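Long-range contacts in Pbp related beta-lactamase (Pyrococcus abyssi, PDB 2QMI), which probably works as a self-compartmentalizing peptidase of the penicillin-binding protein and beta-lactamase superfamily, assembled into an octamer: residues 136-140 with 166-170; 180-185 with 199-203; 377-381 with 390-394; 386-390 with 401-405. All blocks are in the same frame, centred on the assembly; numbering follows the deposited sequence.

In the fold
The four contacts fall into two pairs, one in each part of the chain. Interactions 1 and 2 belong to the beta-lactamase-like region, where consecutive helices carry them; their centres are about 15 Å apart, and G169 O of one lies 3.9 Å from Y180 CB of the other. Both are partly buried and made by side chains, with apolar packing and a salt bridge near the margin. Interactions 3 and 4, on the opposite side of the chain's centre, hold successive strands of one barrel. They share L390 and rest on backbone hydrogen bonds. Interaction 4 is the more deeply buried, whereas interaction 3 keeps charged residues on an exposed face; both reach the same neighbouring subunit.

Interaction 1 of 4, residues 136-140 with 166-170; sequences PEETI and VLLGK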
loop_
_atom_site.group_PDB
_atom_site.type_symbol
_atom_site.label_atom_id
_atom_site.label_comp_id
_atom_site.label_asym_id
_atom_site.label_seq_id
_atom_site.Cartn_x
_atom_site.Cartn_y
_atom_site.Cartn_z
ATOM N N PRO A 136 -19.838 -0.228 -40.537
ATOM C CA PRO A 136 -20.979 -1.146 -40.513
ATOM C C PRO A 136 -20.673 -2.469 -41.190
ATOM O O PRO A 136 -21.189 -3.515 -40.800
ATOM C CB PRO A 136 -22.057 -0.360 -41.244
ATOM C CG PRO A 136 -21.773 1.029 -40.822
ATOM C CD PRO A 136 -20.269 1.109 -40.985
ATOM N N GLU A 137 -19.830 -2.419 -42.212
ATOM C CA GLU A 137 -19.450 -3.624 -42.921
ATOM C C GLU A 137 -18.687 -4.569 -41.989
ATOM O O GLU A 137 -18.927 -5.781 -41.988
ATOM C CB GLU A 137 -18.607 -3.267 -44.148
ATOM C CG GLU A 137 -19.406 -2.585 -45.273
ATOM C CD GLU A 137 -20.087 -1.280 -44.847
ATOM O OE1 GLU A 137 -19.379 -0.313 -44.485
ATOM O OE2 GLU A 137 -21.337 -1.222 -44.877
ATOM N N GLU A 138 -17.779 -4.019 -41.188
ATOM C CA GLU A 138 -17.022 -4.845 -40.253
ATOM C C GLU A 138 -17.958 -5.463 -39.216
ATOM O O GLU A 138 -17.709 -6.577 -38.747
ATOM C CB GLU A 138 -15.940 -4.016 -39.554
ATOM C CG GLU A 138 -14.892 -3.475 -40.512
ATOM C CD GLU A 138 -14.087 -2.326 -39.929
ATOM O OE1 GLU A 138 -13.658 -1.447 -40.713
ATOM O OE2 GLU A 138 -13.877 -2.300 -38.700
ATOM N N THR A 139 -19.029 -4.746 -38.867
ATOM C CA THR A 139 -19.997 -5.246 -37.884
ATOM C C THR A 139 -20.793 -6.422 -38.457
ATOM O O THR A 139 -21.050 -7.413 -37.763
ATOM C CB THR A 139 -20.993 -4.137 -37.433
ATOM O OG1 THR A 139 -20.269 -3.022 -36.897
ATOM C CG2 THR A 139 -21.933 -4.663 -36.361
ATOM N N ILE A 140 -21.189 -6.309 -39.723
ATOM C CA ILE A 140 -21.939 -7.379 -40.372
ATOM C C ILE A 140 -21.040 -8.607 -40.505
ATOM O O ILE A 140 -21.474 -9.727 -40.238
ATOM C CB ILE A 140 -22.479 -6.944 -41.766
ATOM C CG1 ILE A 140 -23.571 -5.883 -41.582
ATOM C CG2 ILE A 140 -23.054 -8.143 -42.513
ATOM C CD1 ILE A 140 -24.163 -5.347 -42.875
ATOM N N VAL A 166 -28.331 -2.126 -37.947
ATOM C CA VAL A 166 -27.136 -2.005 -38.760
ATOM C C VAL A 166 -27.517 -2.656 -40.094
ATOM O O VAL A 166 -27.180 -2.147 -41.167
ATOM C CB VAL A 166 -25.943 -2.755 -38.129
ATOM C CG1 VAL A 166 -24.801 -2.879 -39.146
ATOM C CG2 VAL A 166 -25.466 -2.004 -36.885
ATOM N N LEU A 167 -28.245 -3.769 -40.008
ATOM C CA LEU A 167 -28.706 -4.496 -41.187
ATOM C C LEU A 167 -29.700 -3.647 -41.979
ATOM O O LEU A 167 -29.657 -3.621 -43.212
ATOM C CB LEU A 167 -29.346 -5.823 -40.770
ATOM C CG LEU A 167 -28.350 -6.852 -40.213
ATOM C CD1 LEU A 167 -29.091 -8.023 -39.585
ATOM C CD2 LEU A 167 -27.439 -7.324 -41.329
ATOM N N LEU A 168 -30.594 -2.960 -41.267
ATOM C CA LEU A 168 -31.573 -2.079 -41.896
ATOM C C LEU A 168 -30.825 -0.988 -42.648
ATOM O O LEU A 168 -31.282 -0.513 -43.684
ATOM C CB LEU A 168 -32.482 -1.431 -40.847
ATOM C CG LEU A 168 -33.605 -2.265 -40.226
ATOM C CD1 LEU A 168 -34.299 -1.452 -39.130
ATOM C CD2 LEU A 168 -34.601 -2.664 -41.307
ATOM N N GLY A 169 -29.675 -0.587 -42.119
ATOM C CA GLY A 169 -28.878 0.435 -42.778
ATOM C C GLY A 169 -28.312 -0.084 -44.094
ATOM O O GLY A 169 -28.194 0.657 -45.074
ATOM N N LYS A 170 -27.965 -1.368 -44.114
ATOM C CA LYS A 170 -27.413 -2.008 -45.301
ATOM C C LYS A 170 -28.515 -2.244 -46.335
ATOM O O LYS A 170 -28.285 -2.152 -47.538
ATOM C CB LYS A 170 -26.756 -3.340 -44.915
ATOM C CG LYS A 170 -26.039 -4.047 -46.065
ATOM C CD LYS A 170 -25.066 -3.105 -46.751
ATOM C CE LYS A 170 -24.013 -2.591 -45.789
ATOM N NZ LYS A 170 -23.208 -1.488 -46.411
#
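Two helices cross here in the beta-lactamase-like region, joining an apolar patch to one charged pair: the short helix 136-142 packs against the middle of the long helix 162-176. The axes of the two segments pass 10.2 Å apart at a signed angle of -118°, so the helices meet steeply and touch over only about one turn each. V166 sits at the heart of the patch. Its CG1 lies 4.3 Å from P136 CB, 4.4 Å from T139 CB and 4.1 Å from I140 CG1. I140, with an m,t rotamer, extends its CD1 further along the partner helix, to 4.1 Å from L167 CD2 and 3.9 Å from K170 CB. Charge closes the margin. Although the CA-to-CB bond of E137 points away, its m,p side chain curls back, and K170, bent through two p torsions, brings NZ to 2.4 Å from E137 OE2, a very short salt bridge. K170 also pairs with E173, while the other carboxylate oxygen of E137 bonds T135. Y116 of helix 116-124 covers T139 and V166. Such steep helix packing, a greasy centre with an ion pair at its edge, belongs to the helical part of the penicillin-binding protein and beta-lactamase fold, and the V166 side chain comes close to, but does not contact, what is probably an SxxK motif of this family.

Interaction 2 of 4, residues 180-185 with 199-203; sequences YEEYIK and FFKEE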
loop_
_atom_site.group_PDB
_atom_site.type_symbol
_atom_site.label_atom_id
_atom_site.label_comp_id
_atom_site.label_asym_id
_atom_site.label_seq_id
_atom_site.Cartn_x
_atom_site.Cartn_y
_atom_site.Cartn_z
ATOM N N TYR A 180 -25.981 4.886 -46.742
ATOM C CA TYR A 180 -27.008 5.125 -45.726
ATOM C C TYR A 180 -26.974 6.575 -45.252
ATOM O O TYR A 180 -28.013 7.204 -45.055
ATOM C CB TYR A 180 -26.797 4.208 -44.511
ATOM C CG TYR A 180 -27.615 4.621 -43.305
ATOM C CD1 TYR A 180 -28.996 4.402 -43.264
ATOM C CD2 TYR A 180 -27.026 5.304 -42.241
ATOM C CE1 TYR A 180 -29.767 4.858 -42.199
ATOM C CE2 TYR A 180 -27.792 5.768 -41.168
ATOM C CZ TYR A 180 -29.161 5.544 -41.156
ATOM O OH TYR A 180 -29.926 6.031 -40.116
ATOM N N GLU A 181 -25.768 7.095 -45.057
ATOM C CA GLU A 181 -25.609 8.463 -44.598
ATOM C C GLU A 181 -26.174 9.482 -45.581
ATOM O O GLU A 181 -26.890 10.393 -45.176
ATOM C CB GLU A 181 -24.134 8.757 -44.313
ATOM C CG GLU A 181 -23.560 7.903 -43.191
ATOM C CD GLU A 181 -22.737 6.729 -43.696
ATOM O OE1 GLU A 181 -23.152 6.055 -44.666
ATOM O OE2 GLU A 181 -21.667 6.476 -43.105
ATOM N N GLU A 182 -25.862 9.340 -46.867
ATOM C CA GLU A 182 -26.392 10.287 -47.847
ATOM C C GLU A 182 -27.896 10.123 -48.059
ATOM O O GLU A 182 -28.576 11.075 -48.430
ATOM C CB GLU A 182 -25.635 10.200 -49.190
ATOM C CG GLU A 182 -25.651 8.863 -49.920
ATOM C CD GLU A 182 -24.739 8.861 -51.175
ATOM O OE1 GLU A 182 -24.967 9.700 -52.093
ATOM O OE2 GLU A 182 -23.796 8.021 -51.240
ATOM N N TYR A 183 -28.433 8.931 -47.817
ATOM C CA TYR A 183 -29.873 8.751 -47.985
ATOM C C TYR A 183 -30.631 9.526 -46.898
ATOM O O TYR A 183 -31.642 10.178 -47.184
ATOM C CB TYR A 183 -30.272 7.276 -47.909
ATOM C CG TYR A 183 -31.720 7.058 -48.299
ATOM C CD1 TYR A 183 -32.093 6.962 -49.640
ATOM C CD2 TYR A 183 -32.727 7.019 -47.333
ATOM C CE1 TYR A 183 -33.430 6.840 -50.008
ATOM C CE2 TYR A 183 -34.072 6.898 -47.694
ATOM C CZ TYR A 183 -34.411 6.813 -49.029
ATOM O OH TYR A 183 -35.730 6.737 -49.394
ATOM N N ILE A 184 -30.150 9.444 -45.658
ATOM C CA ILE A 184 -30.780 10.156 -44.543
ATOM C C ILE A 184 -30.696 11.663 -44.775
ATOM O O ILE A 184 -31.673 12.389 -44.582
ATOM C CB ILE A 184 -30.087 9.854 -43.190
ATOM C CG1 ILE A 184 -30.176 8.362 -42.862
ATOM C CG2 ILE A 184 -30.733 10.684 -42.089
ATOM C CD1 ILE A 184 -31.590 7.815 -42.830
ATOM N N LYS A 185 -29.514 12.113 -45.185
ATOM C CA LYS A 185 -29.238 13.523 -45.458
ATOM C C LYS A 185 -30.153 14.083 -46.550
ATOM O O LYS A 185 -30.813 15.108 -46.365
ATOM C CB LYS A 185 -27.775 13.673 -45.887
ATOM C CG LYS A 185 -27.347 15.087 -46.290
ATOM C CD LYS A 185 -27.357 16.033 -45.107
ATOM C CE LYS A 185 -26.609 17.326 -45.420
ATOM N NZ LYS A 185 -25.171 17.076 -45.752
ATOM N N PHE A 199 -23.254 13.219 -39.439
ATOM C CA PHE A 199 -22.773 11.837 -39.357
ATOM C C PHE A 199 -21.246 11.834 -39.373
ATOM O O PHE A 199 -20.599 11.134 -38.590
ATOM C CB PHE A 199 -23.259 11.013 -40.554
ATOM C CG PHE A 199 -24.578 10.339 -40.337
ATOM C CD1 PHE A 199 -24.706 9.328 -39.387
ATOM C CD2 PHE A 199 -25.691 10.704 -41.084
ATOM C CE1 PHE A 199 -25.925 8.689 -39.184
ATOM C CE2 PHE A 199 -26.915 10.072 -40.888
ATOM C CZ PHE A 199 -27.033 9.062 -39.936
ATOM N N PHE A 200 -20.685 12.633 -40.278
ATOM C CA PHE A 200 -19.241 12.724 -40.470
ATOM C C PHE A 200 -18.549 13.752 -39.575
ATOM O O PHE A 200 -19.004 14.893 -39.436
ATOM C CB PHE A 200 -18.952 13.034 -41.940
ATOM C CG PHE A 200 -19.701 12.148 -42.901
ATOM C CD1 PHE A 200 -19.464 10.774 -42.935
ATOM C CD2 PHE A 200 -20.662 12.681 -43.760
ATOM C CE1 PHE A 200 -20.167 9.946 -43.804
ATOM C CE2 PHE A 200 -21.375 11.855 -44.636
ATOM C CZ PHE A 200 -21.120 10.482 -44.652
ATOM N N LYS A 201 -17.441 13.320 -38.976
ATOM C CA LYS A 201 -16.638 14.141 -38.082
ATOM C C LYS A 201 -16.146 15.424 -38.731
ATOM O O LYS A 201 -15.983 16.448 -38.063
ATOM C CB LYS A 201 -15.437 13.336 -37.598
ATOM C CG LYS A 201 -14.580 12.786 -38.731
ATOM C CD LYS A 201 -13.346 12.078 -38.181
ATOM C CE LYS A 201 -13.736 10.839 -37.389
ATOM N NZ LYS A 201 -14.320 9.780 -38.273
ATOM N N GLU A 202 -15.898 15.363 -40.035
ATOM C CA GLU A 202 -15.417 16.523 -40.769
ATOM C C GLU A 202 -16.422 17.682 -40.701
ATOM O O GLU A 202 -16.030 18.842 -40.567
ATOM C CB GLU A 202 -15.115 16.141 -42.231
ATOM C CG GLU A 202 -13.949 15.157 -42.384
ATOM C CD GLU A 202 -14.398 13.699 -42.541
ATOM O OE1 GLU A 202 -15.379 13.284 -41.887
ATOM O OE2 GLU A 202 -13.751 12.959 -43.321
ATOM N N GLU A 203 -17.712 17.360 -40.786
ATOM C CA GLU A 203 -18.772 18.366 -40.712
ATOM C C GLU A 203 -18.906 18.910 -39.282
ATOM O O GLU A 203 -19.206 20.088 -39.073
ATOM C CB GLU A 203 -20.119 17.753 -41.110
ATOM C CG GLU A 203 -20.150 16.987 -42.421
ATOM C CD GLU A 203 -21.526 16.396 -42.698
ATOM O OE1 GLU A 203 -21.946 15.451 -41.971
ATOM O OE2 GLU A 203 -22.199 16.887 -43.641
#
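A pair of consecutive phenylalanines leading into a short helix packs against the first turns of helix 180-189. F199 (chi1 -90°) points toward the helix. E181, whose chi1 is m but whose chi2 of 101° is off any well, lays its methylene CG over one face of the F199 ring, 4.2 Å from the centroid, as a CH-pi contact; E181 CB meets F200 CZ at 3.5 Å, so its aliphatic portion serves both rings. F200 is m (chi1 -48°): its CA-to-CB bond points sideways, yet the ring end comes nearer the helix. I184 CB reaches the ring edge at F199 CE2, 3.9 Å away. Y180, in the t rotamer, swings its ring round until CE2 lies 3.6 Å from F199 CZ, the planes oblique at 73°. At the margin, K185 (t,p,t,m) and E203 (m,t) form a long salt bridge, K185 NZ to E203 OE2 3.7 Å. Around this contact, Y180 OH bonds T65 of helix 61-74, I172 of helix 162-176 touches the Y180 side chain, and the loop residue L237 touches F199.

Interaction 3 of 4, residues 377-381 with 390-394; sequences IKFEV and LRALG
Build residues 378-381 and 390-392 as extended antiparallel strands, phi -97° to -136° and psi 115° to 155°, segment axes 4.9 Å apart, directions at 148°. E380 and R391 form the hydrogen-bonded pair: E380 N donates to R391 O at 3.1 Å and R391 N to E380 O at 3.3 Å. F379-A392 and V381-L390 are the flanking non-hydrogen-bonded pairs, CA to CA 4.6 and 4.9 Å. Beyond them, L393 N reaches K378 O at 3.0 Å; L393 (phi/psi -67°/-178°, rotamer m,p) has left the strand, its CD2 3.5 Å from K378 CB. In the eight-stranded antiparallel barrel of the octamerisation domain, backbone groups facing away from this twisted hairpin bond onward: F379 to Y370, V381 to G368, L390 to I401, A392 to Y399 in the loop before strand 400-408, where T398 OG1 also bonds A392 O. On the buried face, L390 (t,p) sets CD1 3.7 Å from both F379 CB and V381 CG2, and F379 (chi1 m) brings CE1 4.0 Å from A392 CB. E380 and R391 occupy the exposed face, where L393 CD1 lies 4.0 Å from E380 CB.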
loop_
_atom_site.group_PDB
_atom_site.type_symbol
_atom_site.label_atom_id
_atom_site.label_comp_id
_atom_site.label_asym_id
_atom_site.label_seq_id
_atom_site.Cartn_x
_atom_site.Cartn_y
_atom_site.Cartn_z
ATOM N N ILE A 377 -25.754 -2.530 18.323
ATOM C CA ILE A 377 -25.378 -2.932 16.970
ATOM C C ILE A 377 -25.519 -1.764 16.010
ATOM O O ILE A 377 -26.402 -0.916 16.174
ATOM C CB ILE A 377 -26.228 -4.122 16.471
ATOM C CG1 ILE A 377 -27.721 -3.819 16.637
ATOM C CG2 ILE A 377 -25.839 -5.384 17.232
ATOM C CD1 ILE A 377 -28.617 -4.951 16.194
ATOM N N LYS A 378 -24.642 -1.726 15.008
ATOM C CA LYS A 378 -24.632 -0.638 14.028
ATOM C C LYS A 378 -24.811 -1.117 12.591
ATOM O O LYS A 378 -24.166 -2.088 12.161
ATOM C CB LYS A 378 -23.312 0.142 14.117
ATOM C CG LYS A 378 -22.816 0.406 15.528
ATOM C CD LYS A 378 -22.204 -0.841 16.155
ATOM C CE LYS A 378 -21.864 -0.603 17.626
ATOM N NZ LYS A 378 -20.943 0.563 17.786
ATOM N N PHE A 379 -25.668 -0.412 11.853
ATOM C CA PHE A 379 -25.958 -0.727 10.458
ATOM C C PHE A 379 -25.971 0.540 9.616
ATOM O O PHE A 379 -26.224 1.627 10.126
ATOM C CB PHE A 379 -27.340 -1.365 10.328
ATOM C CG PHE A 379 -27.438 -2.743 10.903
ATOM C CD1 PHE A 379 -27.309 -3.858 10.086
ATOM C CD2 PHE A 379 -27.692 -2.928 12.258
ATOM C CE1 PHE A 379 -27.440 -5.142 10.609
ATOM C CE2 PHE A 379 -27.824 -4.209 12.793
ATOM C CZ PHE A 379 -27.698 -5.318 11.967
ATOM N N GLU A 380 -25.702 0.397 8.323
ATOM C CA GLU A 380 -25.759 1.539 7.426
ATOM C C GLU A 380 -26.619 1.178 6.227
ATOM O O GLU A 380 -26.465 0.107 5.641
ATOM C CB GLU A 380 -24.375 1.972 6.939
ATOM C CG GLU A 380 -24.473 2.982 5.791
ATOM C CD GLU A 380 -23.524 4.161 5.922
ATOM O OE1 GLU A 380 -22.317 3.998 5.610
ATOM O OE2 GLU A 380 -23.993 5.250 6.342
ATOM N N VAL A 381 -27.543 2.071 5.885
ATOM C CA VAL A 381 -28.414 1.859 4.747
ATOM C C VAL A 381 -27.970 2.731 3.572
ATOM O O VAL A 381 -27.807 3.947 3.699
ATOM C CB VAL A 381 -29.880 2.173 5.102
ATOM C CG1 VAL A 381 -30.732 2.209 3.846
ATOM C CG2 VAL A 381 -30.413 1.113 6.055
ATOM N N LEU A 390 -28.868 -3.198 3.241
ATOM C CA LEU A 390 -28.663 -3.071 4.679
ATOM C C LEU A 390 -27.399 -3.848 5.044
ATOM O O LEU A 390 -27.355 -5.071 4.899
ATOM C CB LEU A 390 -29.863 -3.637 5.435
ATOM C CG LEU A 390 -29.774 -3.625 6.961
ATOM C CD1 LEU A 390 -29.461 -2.216 7.455
ATOM C CD2 LEU A 390 -31.090 -4.114 7.538
ATOM N N ARG A 391 -26.368 -3.146 5.506
ATOM C CA ARG A 391 -25.117 -3.808 5.869
ATOM C C ARG A 391 -24.718 -3.588 7.328
ATOM O O ARG A 391 -25.080 -2.584 7.946
ATOM C CB ARG A 391 -23.978 -3.331 4.961
ATOM C CG ARG A 391 -22.737 -4.220 5.032
ATOM C CD ARG A 391 -21.485 -3.488 4.568
ATOM N NE ARG A 391 -21.249 -2.309 5.396
ATOM C CZ ARG A 391 -20.160 -1.547 5.328
ATOM N NH1 ARG A 391 -19.193 -1.841 4.462
ATOM N NH2 ARG A 391 -20.036 -0.488 6.125
ATOM N N ALA A 392 -23.953 -4.531 7.866
ATOM C CA ALA A 392 -23.506 -4.458 9.249
ATOM C C ALA A 392 -22.101 -3.871 9.385
ATOM O O ALA A 392 -21.162 -4.320 8.720
ATOM C CB ALA A 392 -23.548 -5.843 9.864
ATOM N N LEU A 393 -21.952 -2.859 10.235
ATOM C CA LEU A 393 -20.636 -2.276 10.446
ATOM C C LEU A 393 -19.811 -3.364 11.134
ATOM O O LEU A 393 -20.310 -4.466 11.359
ATOM C CB LEU A 393 -20.717 -1.029 11.335
ATOM C CG LEU A 393 -21.086 0.299 10.664
ATOM C CD1 LEU A 393 -22.407 0.170 9.928
ATOM C CD2 LEU A 393 -21.149 1.404 11.725
ATOM N N GLY A 394 -18.565 -3.058 11.472
ATOM C CA GLY A 394 -17.716 -4.047 12.110
ATOM C C GLY A 394 -16.796 -4.655 11.065
ATOM O O GLY A 394 -17.256 -5.328 10.136
#

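Interaction 4 of 4, residues 386-390 with 401-405; sequences DVVYL and IPLFP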
loop_
_atom_site.group_PDB
_atom_site.type_symbol
_atom_site.label_atom_id
_atom_site.label_comp_id
_atom_site.label_asym_id
_atom_site.label_seq_id
_atom_site.Cartn_x
_atom_site.Cartn_y
_atom_site.Cartn_z
ATOM N N ASP A 386 -32.795 1.089 -7.651
ATOM C CA ASP A 386 -34.072 0.617 -7.127
ATOM C C ASP A 386 -33.957 -0.304 -5.906
ATOM O O ASP A 386 -34.970 -0.697 -5.328
ATOM C CB ASP A 386 -34.810 -0.124 -8.241
ATOM C CG ASP A 386 -36.304 -0.128 -8.044
ATOM O OD1 ASP A 386 -36.765 -0.644 -6.999
ATOM O OD2 ASP A 386 -37.023 0.387 -8.934
ATOM N N VAL A 387 -32.734 -0.641 -5.508
ATOM C CA VAL A 387 -32.546 -1.548 -4.381
ATOM C C VAL A 387 -32.000 -0.885 -3.131
ATOM O O VAL A 387 -31.216 0.064 -3.198
ATOM C CB VAL A 387 -31.624 -2.733 -4.784
ATOM C CG1 VAL A 387 -31.253 -3.566 -3.571
ATOM C CG2 VAL A 387 -32.341 -3.604 -5.818
ATOM N N VAL A 388 -32.438 -1.387 -1.984
ATOM C CA VAL A 388 -31.990 -0.861 -0.704
ATOM C C VAL A 388 -31.105 -1.912 -0.057
ATOM O O VAL A 388 -31.509 -3.064 0.091
ATOM C CB VAL A 388 -33.183 -0.567 0.232
ATOM C CG1 VAL A 388 -32.678 0.034 1.546
ATOM C CG2 VAL A 388 -34.167 0.376 -0.460
ATOM N N TYR A 389 -29.895 -1.517 0.322
ATOM C CA TYR A 389 -28.964 -2.446 0.946
ATOM C C TYR A 389 -28.765 -2.157 2.421
ATOM O O TYR A 389 -28.524 -1.015 2.808
ATOM C CB TYR A 389 -27.602 -2.399 0.251
ATOM C CG TYR A 389 -27.569 -3.013 -1.137
ATOM C CD1 TYR A 389 -27.663 -2.218 -2.286
ATOM C CD2 TYR A 389 -27.427 -4.393 -1.300
ATOM C CE1 TYR A 389 -27.613 -2.789 -3.567
ATOM C CE2 TYR A 389 -27.380 -4.969 -2.564
ATOM C CZ TYR A 389 -27.472 -4.168 -3.694
ATOM O OH TYR A 389 -27.430 -4.764 -4.934
ATOM N N LEU A 390 -28.868 -3.198 3.241
ATOM C CA LEU A 390 -28.663 -3.071 4.679
ATOM C C LEU A 390 -27.399 -3.848 5.044
ATOM O O LEU A 390 -27.355 -5.071 4.899
ATOM C CB LEU A 390 -29.863 -3.637 5.435
ATOM C CG LEU A 390 -29.774 -3.625 6.961
ATOM C CD1 LEU A 390 -29.461 -2.216 7.455
ATOM C CD2 LEU A 390 -31.090 -4.114 7.538
ATOM N N ILE A 401 -27.341 -7.291 3.001
ATOM C CA ILE A 401 -28.644 -7.818 2.596
ATOM C C ILE A 401 -29.304 -6.951 1.517
ATOM O O ILE A 401 -29.283 -5.715 1.603
ATOM C CB ILE A 401 -29.624 -7.857 3.791
ATOM C CG1 ILE A 401 -29.117 -8.821 4.859
ATOM C CG2 ILE A 401 -31.018 -8.256 3.322
ATOM C CD1 ILE A 401 -30.012 -8.889 6.083
ATOM N N PRO A 402 -29.894 -7.588 0.484
ATOM C CA PRO A 402 -30.571 -6.873 -0.604
ATOM C C PRO A 402 -32.060 -6.751 -0.293
ATOM O O PRO A 402 -32.725 -7.759 -0.064
ATOM C CB PRO A 402 -30.314 -7.767 -1.811
ATOM C CG PRO A 402 -30.416 -9.136 -1.203
ATOM C CD PRO A 402 -29.631 -8.992 0.100
ATOM N N LEU A 403 -32.578 -5.525 -0.278
ATOM C CA LEU A 403 -33.998 -5.300 0.010
ATOM C C LEU A 403 -34.781 -4.731 -1.176
ATOM O O LEU A 403 -34.372 -3.744 -1.799
ATOM C CB LEU A 403 -34.152 -4.356 1.205
ATOM C CG LEU A 403 -33.563 -4.779 2.553
ATOM C CD1 LEU A 403 -33.857 -3.689 3.572
ATOM C CD2 LEU A 403 -34.159 -6.104 3.011
ATOM N N PHE A 404 -35.916 -5.353 -1.475
ATOM C CA PHE A 404 -36.767 -4.927 -2.580
ATOM C C PHE A 404 -38.011 -4.211 -2.075
ATOM O O PHE A 404 -38.829 -4.806 -1.376
ATOM C CB PHE A 404 -37.203 -6.142 -3.403
ATOM C CG PHE A 404 -36.125 -6.711 -4.285
ATOM C CD1 PHE A 404 -34.779 -6.539 -3.975
ATOM C CD2 PHE A 404 -36.464 -7.455 -5.410
ATOM C CE1 PHE A 404 -33.785 -7.103 -4.771
ATOM C CE2 PHE A 404 -35.482 -8.023 -6.214
ATOM C CZ PHE A 404 -34.138 -7.848 -5.894
ATOM N N PRO A 405 -38.177 -2.924 -2.422
ATOM C CA PRO A 405 -39.361 -2.191 -1.968
ATOM C C PRO A 405 -40.628 -2.790 -2.563
ATOM O O PRO A 405 -40.732 -2.941 -3.778
ATOM C CB PRO A 405 -39.097 -0.773 -2.469
ATOM C CG PRO A 405 -37.613 -0.675 -2.425
ATOM C CD PRO A 405 -37.199 -2.000 -3.021
#
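Four backbone hydrogen bonds hold these antiparallel strands, in two reciprocal pairs. L403 N gives the shortest, 2.7 Å to V388 O, answered by V388 N to L403 O at 3.1 Å; two residues along, I401 N meets L390 O at 2.9 Å and L390 N meets I401 O at 3.0 Å. Between them lies the non-hydrogen-bonded pair Y389-P402, where Y389 CA makes a CA-H...O contact of 3.3 Å with I401 O. Proline suits this position, since its nitrogen need donate nothing to 386-390. P405 has no amide hydrogen either, and its CD simply abuts D386 O at 3.5 Å, so the hydrogen bonding between these segments stops short of D386; its carboxylate separately forms a salt bridge with R359. Packing differs between the two faces. On one, V388 CB touches L403 CB at 4.0 Å, V388 CG2 reaches P405 CG at 4.1 Å, and L390 CB approaches L403 CD1 at 4.4 Å, with L390 and I401 also against F439 of strand 434-439. On the other, Y389 CE2 lies 4.1 Å from P402 CB, and V387 CG2 is 3.9 Å from F404 CE1. A neighbouring subunit covers this second face: F404 stacks on F404 of that subunit, and Y389 and P402 pack on its P402 and Y389. This beta hairpin thus forms part of the wall of the octamerisation barrel, apolar within and used outside for subunit assembly.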